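Local coordinates for protein botulinum neurotoxin type C1 (PDB 3R4S) that enters cells through interaction with two ganglioside molecules, and here holds sialic acid in its C-terminal receptor-binding part, at residues Asp306-Asp311 and Phe356-Met361; Asn315-Asn320 and Leu343-Lys348; Tyr339-Arg344 and Pro406-Gly411; Ile350-Ile355 and Ile371-Phe376. All coordinates share one frame; numbering follows the deposited sequence.

Overall arrangement
The four contacts tie together the curled antiparallel sheet of the C-terminal beta-trefoil domain. Interaction 1 opens first, at D306-D311. N315-N320 opens interaction 2, and L343-K348 closes its loop. The loop of interaction 2 thus lies wholly within that of interaction 1. Y339-R344 opens interaction 3 and shares L343 and R344 with interaction 2. I350-I355 then opens interaction 4, just before F356-M361 closes interaction 1. Interaction 4 closes at I371-F376, so it crosses interaction 1. Interaction 3 closes last, at P406-G411. It encloses interaction 4 and crosses interaction 1. Interactions 1 and 2 both reach the same bound N-acetyl-alpha-neuraminic acid.

Interaction 1: Asp306-Asp311 and Phe356-Met361; sequences DILYFD and FQIQPM. With SIA (N-acetyl-alpha-neuraminic acid), chain D.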
# COMPACT_ATOMS: atom_id res chain seq x y z
N ASP A 306 -9.87 -9.51 -14.96
CA ASP A 306 -10.37 -10.81 -14.49
C ASP A 306 -11.89 -10.74 -14.28
O ASP A 306 -12.41 -9.71 -13.87
CB ASP A 306 -9.68 -11.24 -13.19
CG ASP A 306 -8.29 -11.83 -13.44
OD1 ASP A 306 -7.85 -11.82 -14.61
OD2 ASP A 306 -7.64 -12.29 -12.47
N ILE A 307 -12.58 -11.84 -14.60
CA ILE A 307 -14.01 -11.98 -14.36
C ILE A 307 -14.15 -12.81 -13.10
O ILE A 307 -13.45 -13.82 -12.94
CB ILE A 307 -14.72 -12.73 -15.51
CG1 ILE A 307 -14.35 -12.13 -16.87
CG2 ILE A 307 -16.24 -12.76 -15.29
CD1 ILE A 307 -14.67 -10.68 -16.99
N LEU A 308 -15.03 -12.41 -12.20
CA LEU A 308 -15.05 -13.02 -10.89
C LEU A 308 -16.39 -12.82 -10.20
O LEU A 308 -17.29 -12.16 -10.74
CB LEU A 308 -13.88 -12.47 -10.04
CG LEU A 308 -13.75 -10.95 -9.95
CD1 LEU A 308 -14.81 -10.37 -9.03
CD2 LEU A 308 -12.36 -10.50 -9.48
N TYR A 309 -16.55 -13.40 -9.01
CA TYR A 309 -17.73 -13.15 -8.19
C TYR A 309 -17.30 -13.18 -6.73
O TYR A 309 -16.15 -13.50 -6.44
CB TYR A 309 -18.84 -14.17 -8.47
CG TYR A 309 -18.49 -15.60 -8.11
CD1 TYR A 309 -18.79 -16.12 -6.85
CD2 TYR A 309 -17.85 -16.43 -9.02
CE1 TYR A 309 -18.48 -17.44 -6.52
CE2 TYR A 309 -17.53 -17.75 -8.71
CZ TYR A 309 -17.84 -18.25 -7.45
OH TYR A 309 -17.51 -19.55 -7.13
N PHE A 310 -18.20 -12.83 -5.83
CA PHE A 310 -17.85 -12.74 -4.41
C PHE A 310 -18.74 -13.64 -3.54
O PHE A 310 -19.96 -13.66 -3.70
CB PHE A 310 -18.01 -11.28 -3.93
CG PHE A 310 -17.16 -10.29 -4.69
CD1 PHE A 310 -15.84 -10.05 -4.33
CD2 PHE A 310 -17.70 -9.57 -5.76
CE1 PHE A 310 -15.05 -9.13 -5.03
CE2 PHE A 310 -16.93 -8.64 -6.46
CZ PHE A 310 -15.60 -8.42 -6.09
N ASP A 311 -18.11 -14.36 -2.61
CA ASP A 311 -18.82 -15.14 -1.59
C ASP A 311 -18.79 -14.44 -0.25
O ASP A 311 -17.79 -13.81 0.11
CB ASP A 311 -18.18 -16.51 -1.41
CG ASP A 311 -18.38 -17.40 -2.59
OD1 ASP A 311 -19.33 -17.15 -3.37
OD2 ASP A 311 -17.59 -18.36 -2.75
N PHE A 356 -18.88 -10.14 -11.89
CA PHE A 356 -18.22 -8.83 -11.94
C PHE A 356 -16.86 -8.89 -12.64
O PHE A 356 -16.28 -9.98 -12.82
CB PHE A 356 -18.06 -8.25 -10.53
CG PHE A 356 -19.37 -7.96 -9.85
CD1 PHE A 356 -20.00 -6.73 -10.03
CD2 PHE A 356 -19.99 -8.92 -9.05
CE1 PHE A 356 -21.22 -6.46 -9.42
CE2 PHE A 356 -21.20 -8.65 -8.44
CZ PHE A 356 -21.82 -7.42 -8.62
N GLN A 357 -16.37 -7.73 -13.06
CA GLN A 357 -15.01 -7.61 -13.61
C GLN A 357 -14.25 -6.56 -12.81
O GLN A 357 -14.79 -5.49 -12.53
CB GLN A 357 -15.04 -7.20 -15.08
CG GLN A 357 -13.64 -7.11 -15.72
CD GLN A 357 -13.68 -6.82 -17.23
OE1 GLN A 357 -14.14 -5.76 -17.65
NE2 GLN A 357 -13.16 -7.75 -18.03
N ILE A 358 -13.01 -6.87 -12.44
CA ILE A 358 -12.21 -5.99 -11.59
C ILE A 358 -11.12 -5.24 -12.35
O ILE A 358 -10.61 -5.73 -13.36
CB ILE A 358 -11.61 -6.75 -10.38
CG1 ILE A 358 -11.20 -5.76 -9.29
CG2 ILE A 358 -10.43 -7.65 -10.83
CD1 ILE A 358 -11.05 -6.39 -7.91
N GLN A 359 -10.79 -4.04 -11.88
CA GLN A 359 -9.67 -3.26 -12.40
C GLN A 359 -8.97 -2.61 -11.21
O GLN A 359 -9.64 -2.19 -10.26
CB GLN A 359 -10.14 -2.16 -13.37
CG GLN A 359 -10.88 -2.69 -14.62
CD GLN A 359 -9.94 -3.38 -15.59
OE1 GLN A 359 -8.73 -3.37 -15.40
NE2 GLN A 359 -10.49 -3.99 -16.63
N PRO A 360 -7.63 -2.53 -11.25
CA PRO A 360 -6.89 -1.89 -10.16
C PRO A 360 -7.17 -0.40 -10.16
O PRO A 360 -7.43 0.16 -11.22
CB PRO A 360 -5.41 -2.14 -10.54
CG PRO A 360 -5.44 -2.27 -12.03
CD PRO A 360 -6.75 -2.96 -12.35
N MET A 361 -7.14 0.22 -8.99
CA MET A 361 -7.34 1.67 -8.88
C MET A 361 -6.50 2.15 -7.72
O MET A 361 -6.95 2.19 -6.57
CB MET A 361 -8.81 2.01 -8.66
CG MET A 361 -9.10 3.50 -8.43
SD MET A 361 -8.37 4.60 -9.68
CE MET A 361 -9.14 4.04 -11.18
C1 SIA D . -17.77 -21.39 -4.20
C2 SIA D . -17.90 -22.52 -5.20
C3 SIA D . -17.99 -23.88 -4.50
C4 SIA D . -19.35 -24.17 -3.90
C5 SIA D . -20.45 -23.86 -4.90
C6 SIA D . -20.29 -22.42 -5.38
C7 SIA D . -21.39 -21.97 -6.34
C8 SIA D . -21.14 -20.53 -6.79
C9 SIA D . -22.35 -19.97 -7.53
C10 SIA D . -22.67 -24.71 -4.48
C11 SIA D . -23.91 -24.67 -3.61
N5 SIA D . -21.68 -23.89 -4.13
O1A SIA D . -18.11 -20.24 -4.58
O1B SIA D . -17.32 -21.63 -3.05
O2 SIA D . -16.73 -22.50 -6.03
O4 SIA D . -19.43 -25.55 -3.54
O6 SIA D . -19.03 -22.27 -6.03
O7 SIA D . -21.37 -22.82 -7.50
O8 SIA D . -20.83 -19.70 -5.65
O9 SIA D . -23.37 -19.72 -6.55
O10 SIA D . -22.59 -25.45 -5.45
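Q357 lies on one face of an antiparallel strand pair in the beta-trefoil domain, beside I307. Its CG is anti to the backbone N (chi1 -178°), and the chain runs on extended. CB and CG pass over the carbonyl oxygen of D306, and CG is 3.4 Å from D306 O. CD then lies against CD1 of I307. At the tip, Q357 NE2 is 3.5 Å from I307 CD1 and gives its hydrogen bond to the backbone O of G305.

Backbone bonds set this register. L308 and F356 form a hydrogen-bonded pair. The bond from F356 N to L308 O is 2.8 Å and nearly straight (171°). L308 N returns a bond of 2.8 Å to F356 O. I358 N adds a longer one, 3.2 Å, to D306 O.

The other face carries L308 and F356. L308 has its CG in the crowded position between N and carbonyl carbon. CD1 meets CB of F356, while L308 CD2 rests 3.7 Å from I358 CG2. The rings of F310 and F356 meet obliquely, with planes 52° apart, and F356 CD2 comes to the edge of F310.

Further along the first strand, Y309 OH donates a hydrogen bond of 2.7 Å to O1A of the bound sialic acid. D311 OD2 is also 2.7 Å from O1A, so one of the two acids probably holds a proton.

Strand 288-292 packs against L308 and F310 through I290. Strand 367-374 meets F356 and I358, and strand 381-392 reaches F356 through C385.

Interaction 2: Asn315-Asn320 and Leu343-Lys348; sequences NNKAYN and LREQTK. With SIA (N-acetyl-alpha-neuraminic acid), chain D.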
# COMPACT_ATOMS: atom_id res chain seq x y z
N ASN A 315 -23.54 -17.06 9.46
CA ASN A 315 -24.14 -18.15 10.23
C ASN A 315 -24.00 -19.49 9.51
O ASN A 315 -24.96 -20.25 9.39
CB ASN A 315 -25.61 -17.85 10.53
CG ASN A 315 -25.79 -16.61 11.40
OD1 ASN A 315 -26.77 -15.88 11.28
ND2 ASN A 315 -24.82 -16.36 12.29
N ASN A 316 -22.79 -19.75 9.01
CA ASN A 316 -22.46 -21.00 8.33
C ASN A 316 -23.21 -21.29 7.03
O ASN A 316 -23.14 -22.40 6.51
CB ASN A 316 -22.57 -22.18 9.29
CG ASN A 316 -21.47 -22.17 10.34
OD1 ASN A 316 -21.74 -22.03 11.53
ND2 ASN A 316 -20.23 -22.28 9.89
N LYS A 317 -23.90 -20.29 6.50
CA LYS A 317 -24.48 -20.40 5.17
C LYS A 317 -23.68 -19.52 4.21
O LYS A 317 -23.36 -18.38 4.54
CB LYS A 317 -25.94 -19.96 5.19
CG LYS A 317 -26.61 -19.96 3.83
CD LYS A 317 -27.44 -21.22 3.61
CE LYS A 317 -28.68 -21.21 4.48
NZ LYS A 317 -29.65 -20.17 4.02
N ALA A 318 -23.35 -20.05 3.04
CA ALA A 318 -22.54 -19.31 2.07
C ALA A 318 -23.40 -18.68 0.97
O ALA A 318 -24.18 -19.36 0.31
CB ALA A 318 -21.47 -20.21 1.46
N TYR A 319 -23.25 -17.37 0.80
CA TYR A 319 -23.98 -16.62 -0.22
C TYR A 319 -23.07 -16.09 -1.33
O TYR A 319 -21.85 -16.12 -1.22
CB TYR A 319 -24.67 -15.42 0.42
CG TYR A 319 -25.62 -15.74 1.55
CD1 TYR A 319 -26.99 -15.89 1.32
CD2 TYR A 319 -25.16 -15.87 2.85
CE1 TYR A 319 -27.86 -16.16 2.36
CE2 TYR A 319 -26.03 -16.14 3.90
CZ TYR A 319 -27.38 -16.29 3.64
OH TYR A 319 -28.24 -16.56 4.68
N ASN A 320 -23.69 -15.60 -2.41
CA ASN A 320 -23.01 -14.79 -3.41
C ASN A 320 -23.53 -13.37 -3.27
O ASN A 320 -24.72 -13.16 -3.04
CB ASN A 320 -23.36 -15.25 -4.83
CG ASN A 320 -22.90 -16.67 -5.13
OD1 ASN A 320 -23.66 -17.46 -5.68
ND2 ASN A 320 -21.66 -16.98 -4.78
N LEU A 343 -27.42 -10.36 -1.14
CA LEU A 343 -26.90 -11.72 -1.01
C LEU A 343 -27.94 -12.77 -1.39
O LEU A 343 -29.10 -12.69 -0.99
CB LEU A 343 -26.41 -11.96 0.42
CG LEU A 343 -25.37 -10.98 0.96
CD1 LEU A 343 -25.38 -10.97 2.48
CD2 LEU A 343 -23.98 -11.32 0.43
N ARG A 344 -27.50 -13.75 -2.17
CA ARG A 344 -28.36 -14.85 -2.58
C ARG A 344 -27.66 -16.18 -2.36
O ARG A 344 -26.43 -16.28 -2.43
CB ARG A 344 -28.74 -14.72 -4.05
CG ARG A 344 -27.55 -14.80 -4.99
CD ARG A 344 -27.97 -14.88 -6.44
NE ARG A 344 -28.70 -16.12 -6.72
CZ ARG A 344 -29.14 -16.47 -7.92
NH1 ARG A 344 -28.94 -15.67 -8.96
NH2 ARG A 344 -29.79 -17.62 -8.08
N GLU A 345 -28.45 -17.22 -2.12
CA GLU A 345 -27.92 -18.55 -1.91
C GLU A 345 -27.16 -19.01 -3.13
O GLU A 345 -27.59 -18.78 -4.26
CB GLU A 345 -29.06 -19.53 -1.61
CG GLU A 345 -29.68 -19.35 -0.25
CD GLU A 345 -30.78 -20.36 0.01
OE1 GLU A 345 -30.64 -21.52 -0.44
OE2 GLU A 345 -31.78 -20.00 0.66
N GLN A 346 -26.04 -19.68 -2.90
CA GLN A 346 -25.24 -20.23 -3.98
C GLN A 346 -26.02 -21.28 -4.74
O GLN A 346 -26.90 -21.93 -4.19
CB GLN A 346 -23.95 -20.84 -3.43
CG GLN A 346 -23.04 -19.83 -2.77
CD GLN A 346 -21.72 -20.45 -2.34
OE1 GLN A 346 -21.56 -21.67 -2.38
NE2 GLN A 346 -20.77 -19.60 -1.95
N THR A 347 -25.71 -21.43 -6.03
CA THR A 347 -26.33 -22.47 -6.84
C THR A 347 -25.22 -23.26 -7.51
O THR A 347 -24.04 -22.91 -7.40
CB THR A 347 -27.27 -21.89 -7.92
OG1 THR A 347 -26.54 -21.00 -8.78
CG2 THR A 347 -28.43 -21.14 -7.30
N LYS A 348 -25.60 -24.32 -8.21
CA LYS A 348 -24.62 -25.18 -8.85
C LYS A 348 -23.92 -24.45 -9.99
O LYS A 348 -22.73 -24.64 -10.24
CB LYS A 348 -25.30 -26.45 -9.37
CG LYS A 348 -24.37 -27.42 -10.08
CD LYS A 348 -25.15 -28.43 -10.93
CE LYS A 348 -24.23 -29.27 -11.81
NZ LYS A 348 -23.37 -30.20 -11.02
C1 SIA D . -17.77 -21.39 -4.20
C2 SIA D . -17.90 -22.52 -5.20
C3 SIA D . -17.99 -23.88 -4.50
C4 SIA D . -19.35 -24.17 -3.90
C5 SIA D . -20.45 -23.86 -4.90
C6 SIA D . -20.29 -22.42 -5.38
C7 SIA D . -21.39 -21.97 -6.34
C8 SIA D . -21.14 -20.53 -6.79
C9 SIA D . -22.35 -19.97 -7.53
C10 SIA D . -22.67 -24.71 -4.48
C11 SIA D . -23.91 -24.67 -3.61
N5 SIA D . -21.68 -23.89 -4.13
O1A SIA D . -18.11 -20.24 -4.58
O1B SIA D . -17.32 -21.63 -3.05
O2 SIA D . -16.73 -22.50 -6.03
O4 SIA D . -19.43 -25.55 -3.54
O6 SIA D . -19.03 -22.27 -6.03
O7 SIA D . -21.37 -22.82 -7.50
O8 SIA D . -20.83 -19.70 -5.65
O9 SIA D . -23.37 -19.72 -6.55
O10 SIA D . -22.59 -25.45 -5.45
O HOH W 1 -26.24 -17.54 -6.87
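The Y319 ring has the carbonyl carbon of R344 at its edge, near the ring plane, while L343 CB and E345 N approach it obliquely. The flat amide of N320 turns OD1 and ND2 to N-acetyl-alpha-neuraminic acid. These groups belong to an antiparallel strand pair of the beta-trefoil, where the chain after E345 leaves the sheet to form one wall of that sugar's pocket.

N320 and R344 are joined by two backbone bonds, 2.8 Å from N320 N to R344 O and 3.0 Å from R344 N to N320 O. Y319 CB packs on L343 CB. Y319 touches the second bound sugar, N-acetyl-beta-neuraminic acid, so neighbouring residues of one strand serve two pockets. K317 NZ and E345 OE2 form only a long salt bridge of 4.0 Å, and R269 is the stronger partner of E345.

Q346 CG lies close to A318 O, and Q346 OE1 accepts a 2.8 Å bond from N5 of the alpha sugar. N320 and the T347 backbone share its glycerol tail. T347 N donates to O9, and T347 O accepts from O7. N320 ND2 donates a 3.0 Å bond to O8 of the sugar, and N320 OD1 accepts a very short one, 2.4 Å, from O9.

Interaction 3: Tyr339-Arg344 and Pro406-Gly411; sequences YAIGLR and PTVKQG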
# COMPACT_ATOMS: atom_id res chain seq x y z
N TYR A 339 -29.10 -0.16 -8.73
CA TYR A 339 -29.55 -1.44 -8.17
C TYR A 339 -28.74 -1.80 -6.93
O TYR A 339 -27.53 -1.59 -6.89
CB TYR A 339 -29.40 -2.56 -9.19
CG TYR A 339 -30.11 -2.28 -10.48
CD1 TYR A 339 -31.39 -2.77 -10.71
CD2 TYR A 339 -29.50 -1.52 -11.47
CE1 TYR A 339 -32.04 -2.51 -11.90
CE2 TYR A 339 -30.15 -1.26 -12.66
CZ TYR A 339 -31.42 -1.75 -12.87
OH TYR A 339 -32.07 -1.49 -14.05
N ALA A 340 -29.42 -2.34 -5.93
CA ALA A 340 -28.75 -2.77 -4.72
C ALA A 340 -27.93 -4.03 -4.99
O ALA A 340 -28.32 -4.86 -5.81
CB ALA A 340 -29.78 -3.02 -3.59
N ILE A 341 -26.79 -4.15 -4.31
CA ILE A 341 -26.09 -5.42 -4.24
C ILE A 341 -26.50 -6.12 -2.95
O ILE A 341 -26.41 -5.54 -1.86
CB ILE A 341 -24.55 -5.24 -4.28
CG1 ILE A 341 -24.12 -4.65 -5.63
CG2 ILE A 341 -23.87 -6.58 -4.02
CD1 ILE A 341 -22.64 -4.26 -5.71
N GLY A 342 -26.99 -7.34 -3.07
CA GLY A 342 -27.42 -8.07 -1.90
C GLY A 342 -26.82 -9.46 -1.90
O GLY A 342 -25.82 -9.71 -2.58
N LEU A 343 -27.42 -10.36 -1.14
CA LEU A 343 -26.90 -11.72 -1.01
C LEU A 343 -27.94 -12.77 -1.39
O LEU A 343 -29.10 -12.69 -0.99
CB LEU A 343 -26.41 -11.96 0.42
CG LEU A 343 -25.37 -10.98 0.96
CD1 LEU A 343 -25.38 -10.97 2.48
CD2 LEU A 343 -23.98 -11.32 0.43
N ARG A 344 -27.50 -13.75 -2.17
CA ARG A 344 -28.36 -14.85 -2.58
C ARG A 344 -27.66 -16.18 -2.36
O ARG A 344 -26.43 -16.28 -2.43
CB ARG A 344 -28.74 -14.72 -4.05
CG ARG A 344 -27.55 -14.80 -4.99
CD ARG A 344 -27.97 -14.88 -6.44
NE ARG A 344 -28.70 -16.12 -6.72
CZ ARG A 344 -29.14 -16.47 -7.92
NH1 ARG A 344 -28.94 -15.67 -8.96
NH2 ARG A 344 -29.79 -17.62 -8.08
N PRO A 406 -24.23 -1.16 -0.67
CA PRO A 406 -23.49 -1.19 -1.94
C PRO A 406 -24.46 -1.23 -3.10
O PRO A 406 -25.56 -1.80 -2.98
CB PRO A 406 -22.70 -2.50 -1.85
CG PRO A 406 -23.56 -3.40 -1.03
CD PRO A 406 -24.25 -2.48 -0.01
N THR A 407 -24.09 -0.61 -4.21
CA THR A 407 -24.97 -0.55 -5.37
C THR A 407 -24.21 -0.79 -6.67
O THR A 407 -22.96 -0.74 -6.70
CB THR A 407 -25.61 0.85 -5.53
OG1 THR A 407 -24.58 1.83 -5.71
CG2 THR A 407 -26.46 1.21 -4.31
N VAL A 408 -24.97 -1.05 -7.72
CA VAL A 408 -24.48 -1.00 -9.09
C VAL A 408 -25.22 0.13 -9.80
O VAL A 408 -26.44 0.20 -9.75
CB VAL A 408 -24.73 -2.31 -9.86
CG1 VAL A 408 -24.31 -2.17 -11.33
CG2 VAL A 408 -24.00 -3.48 -9.19
N LYS A 409 -24.47 1.02 -10.43
CA LYS A 409 -25.02 2.05 -11.29
C LYS A 409 -24.85 1.57 -12.73
O LYS A 409 -23.72 1.41 -13.21
CB LYS A 409 -24.27 3.36 -11.09
CG LYS A 409 -24.58 4.45 -12.12
CD LYS A 409 -26.07 4.74 -12.18
CE LYS A 409 -26.36 6.05 -12.90
NZ LYS A 409 -25.91 6.01 -14.31
N GLN A 410 -25.96 1.33 -13.42
CA GLN A 410 -25.91 0.98 -14.84
C GLN A 410 -26.24 2.22 -15.69
O GLN A 410 -25.90 3.35 -15.30
CB GLN A 410 -26.81 -0.22 -15.15
CG GLN A 410 -26.41 -1.48 -14.36
CD GLN A 410 -26.99 -2.76 -14.92
OE1 GLN A 410 -28.18 -2.84 -15.24
NE2 GLN A 410 -26.16 -3.78 -15.02
N GLY A 411 -26.88 2.03 -16.83
CA GLY A 411 -27.05 3.15 -17.76
C GLY A 411 -25.66 3.66 -18.13
O GLY A 411 -24.72 2.88 -18.23
O HOH W 2 -30.21 -1.19 -16.24
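Two neighbouring strands of the beta-trefoil, 338-345 and 401-409, run antiparallel here. The directions of the two short segments are 134° apart.

Y339 and V408 form the hydrogen-bonded pair. Y339 N donates to V408 O at 2.9 Å. V408 N donates to Y339 O at 2.7 Å, nearly along the C=O axis. A third bond joins I341 N to P406 O at 3.0 Å. It is straight at the hydrogen, but the donor stands 40° above the carbonyl plane, so it is not on a lone pair. Between these bonds lies the non-hydrogen-bonded pair of A340 and T407. Their side chains diverge, and T407 CA comes close to Y339 O.

I341 carries most of the apolar packing. Its CB sits on the proline ring, 3.9 Å from P406 CG. CG1 is anti to the carbonyl carbon and turns over V408. I341 CG1 lies 3.7 Å from V408 CG2, and the two side chains cross at about a right angle. CD1 goes on past the T407 carbonyl. Around this core, I271 and F273 of strand 270-275 touch P406, C385 touches I341, and M323 touches both Y339 and V408.

Y339 lies on the same face as V408, and V408 O is at the edge of its ring. Q410 crosses beside CE2 of the ring, its amide plane 77° from that of the ring. Y339 CE2 is 3.6 Å from Q410 OE1. A single water joins the two tips: it is 2.9 Å from Y339 OH and donates a 2.8 Å bond to Q410 OE1.

Interaction 4: Ile350-Ile355 and Ile371-Phe376; sequences INDNII and IFKSNF
Hydrogen bonds from K373 and S374 carry this contact. The K373 side chain leaves with CG anti to the backbone N and bends at chi2 and chi4. This brings its ammonium between two carbonyls of the loop. K373 NZ donates to D352 O at 2.7 Å, in the carbonyl plane. It also donates to I355 O at 2.8 Å, on a lone pair. I355 O takes a second bond, 3.1 Å from S374 N, which approaches 39° above the carbonyl plane. D352 O is likewise shared, since it also accepts from I355 N. A weak bond links K373 NZ to S374 O.

The charged pair is looser. D352 OD2 and K373 NZ form a long salt bridge of 3.9 Å. A water fills in between them: it donates to D352 OD2 at 2.7 Å and accepts from K373 NZ at 2.9 Å. D352 CG is anti to its backbone N (chi1 177°). The other oxygen, OD1, is turned to N375 CA and CB. A second water donates to D352 OD1 at 2.6 Å and accepts from F376 N.

Van der Waals packing falls to I355. CG2 lies against the backbone oxygens of S374 and N375, and the apolar pair is I355 CD1 with F376 CB at 4.1 Å.

K373 also makes a cation-pi contact with F356, and N353 OD1 holds R344. The 3-10 turn D352-I354 is held at its first carbonyl, D352 O, and just beyond its end, at I355 O, by a lysine of strand 367-374. It lies in a beta-trefoil loop whose I350 touches the sialic acid.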
# COMPACT_ATOMS: atom_id res chain seq x y z
N ILE A 350 -22.98 -20.74 -12.10
CA ILE A 350 -22.77 -19.30 -11.96
C ILE A 350 -23.89 -18.54 -12.66
O ILE A 350 -24.03 -18.61 -13.88
CB ILE A 350 -21.44 -18.85 -12.62
CG1 ILE A 350 -20.27 -19.73 -12.16
CG2 ILE A 350 -21.17 -17.38 -12.35
CD1 ILE A 350 -20.01 -19.68 -10.69
N ASN A 351 -24.70 -17.82 -11.89
CA ASN A 351 -25.72 -16.96 -12.50
C ASN A 351 -25.17 -15.59 -12.90
O ASN A 351 -24.31 -15.04 -12.22
CB ASN A 351 -26.92 -16.80 -11.57
CG ASN A 351 -27.78 -18.05 -11.50
OD1 ASN A 351 -27.73 -18.81 -10.53
ND2 ASN A 351 -28.57 -18.27 -12.55
N ASP A 352 -25.69 -15.04 -13.99
CA ASP A 352 -25.22 -13.78 -14.53
C ASP A 352 -25.18 -12.66 -13.49
O ASP A 352 -24.26 -11.83 -13.50
CB ASP A 352 -26.08 -13.33 -15.72
CG ASP A 352 -25.64 -11.96 -16.25
OD1 ASP A 352 -24.70 -11.92 -17.08
OD2 ASP A 352 -26.23 -10.92 -15.84
N ASN A 353 -26.17 -12.61 -12.60
CA ASN A 353 -26.28 -11.49 -11.68
C ASN A 353 -25.26 -11.48 -10.54
O ASN A 353 -25.26 -10.55 -9.73
CB ASN A 353 -27.72 -11.29 -11.16
CG ASN A 353 -28.23 -12.46 -10.33
OD1 ASN A 353 -27.45 -13.30 -9.87
ND2 ASN A 353 -29.55 -12.51 -10.12
N ILE A 354 -24.38 -12.47 -10.50
CA ILE A 354 -23.29 -12.41 -9.52
C ILE A 354 -21.95 -12.07 -10.15
O ILE A 354 -20.94 -11.93 -9.44
CB ILE A 354 -23.10 -13.73 -8.74
CG1 ILE A 354 -22.42 -14.77 -9.64
CG2 ILE A 354 -24.44 -14.21 -8.14
CD1 ILE A 354 -21.99 -16.01 -8.90
N ILE A 355 -21.93 -11.90 -11.47
CA ILE A 355 -20.66 -11.76 -12.20
C ILE A 355 -20.14 -10.32 -12.27
O ILE A 355 -20.87 -9.40 -12.66
CB ILE A 355 -20.76 -12.38 -13.62
CG1 ILE A 355 -21.21 -13.84 -13.53
CG2 ILE A 355 -19.43 -12.26 -14.36
CD1 ILE A 355 -21.37 -14.50 -14.89
N ILE A 371 -14.95 -2.00 -9.60
CA ILE A 371 -15.59 -3.28 -9.85
C ILE A 371 -16.82 -3.06 -10.70
O ILE A 371 -17.71 -2.29 -10.35
CB ILE A 371 -15.94 -3.98 -8.53
CG1 ILE A 371 -14.70 -4.07 -7.64
CG2 ILE A 371 -16.54 -5.37 -8.79
CD1 ILE A 371 -15.00 -4.46 -6.19
N PHE A 372 -16.82 -3.71 -11.85
CA PHE A 372 -17.81 -3.45 -12.87
C PHE A 372 -18.71 -4.67 -13.02
O PHE A 372 -18.23 -5.80 -12.99
CB PHE A 372 -17.12 -3.17 -14.20
CG PHE A 372 -16.26 -1.94 -14.20
CD1 PHE A 372 -16.78 -0.71 -14.61
CD2 PHE A 372 -14.95 -1.99 -13.75
CE1 PHE A 372 -16.00 0.43 -14.60
CE2 PHE A 372 -14.15 -0.85 -13.74
CZ PHE A 372 -14.67 0.36 -14.16
N LYS A 373 -20.01 -4.42 -13.18
CA LYS A 373 -20.96 -5.49 -13.47
C LYS A 373 -20.71 -6.03 -14.87
O LYS A 373 -20.62 -5.26 -15.83
CB LYS A 373 -22.40 -4.99 -13.35
CG LYS A 373 -23.43 -6.12 -13.51
CD LYS A 373 -23.41 -7.06 -12.29
CE LYS A 373 -24.25 -8.32 -12.55
NZ LYS A 373 -23.56 -9.26 -13.49
N SER A 374 -20.60 -7.34 -14.98
CA SER A 374 -20.13 -7.96 -16.21
C SER A 374 -20.95 -9.19 -16.55
O SER A 374 -21.57 -9.78 -15.68
CB SER A 374 -18.67 -8.38 -16.02
OG SER A 374 -18.15 -9.05 -17.16
N ASN A 375 -20.95 -9.59 -17.83
CA ASN A 375 -21.45 -10.91 -18.20
C ASN A 375 -20.31 -11.94 -18.15
O ASN A 375 -19.17 -11.59 -17.81
CB ASN A 375 -22.16 -10.89 -19.57
CG ASN A 375 -21.20 -10.63 -20.73
OD1 ASN A 375 -20.14 -10.01 -20.56
ND2 ASN A 375 -21.56 -11.11 -21.91
N PHE A 376 -20.60 -13.19 -18.48
CA PHE A 376 -19.64 -14.28 -18.27
C PHE A 376 -18.31 -14.11 -19.00
O PHE A 376 -17.27 -14.48 -18.49
CB PHE A 376 -20.25 -15.64 -18.65
CG PHE A 376 -20.34 -15.86 -20.14
CD1 PHE A 376 -19.41 -16.66 -20.79
CD2 PHE A 376 -21.35 -15.26 -20.89
CE1 PHE A 376 -19.48 -16.87 -22.16
CE2 PHE A 376 -21.42 -15.46 -22.26
CZ PHE A 376 -20.49 -16.27 -22.90
O HOH W 3 -24.77 -8.63 -16.08
O HOH W 4 -23.46 -13.88 -18.25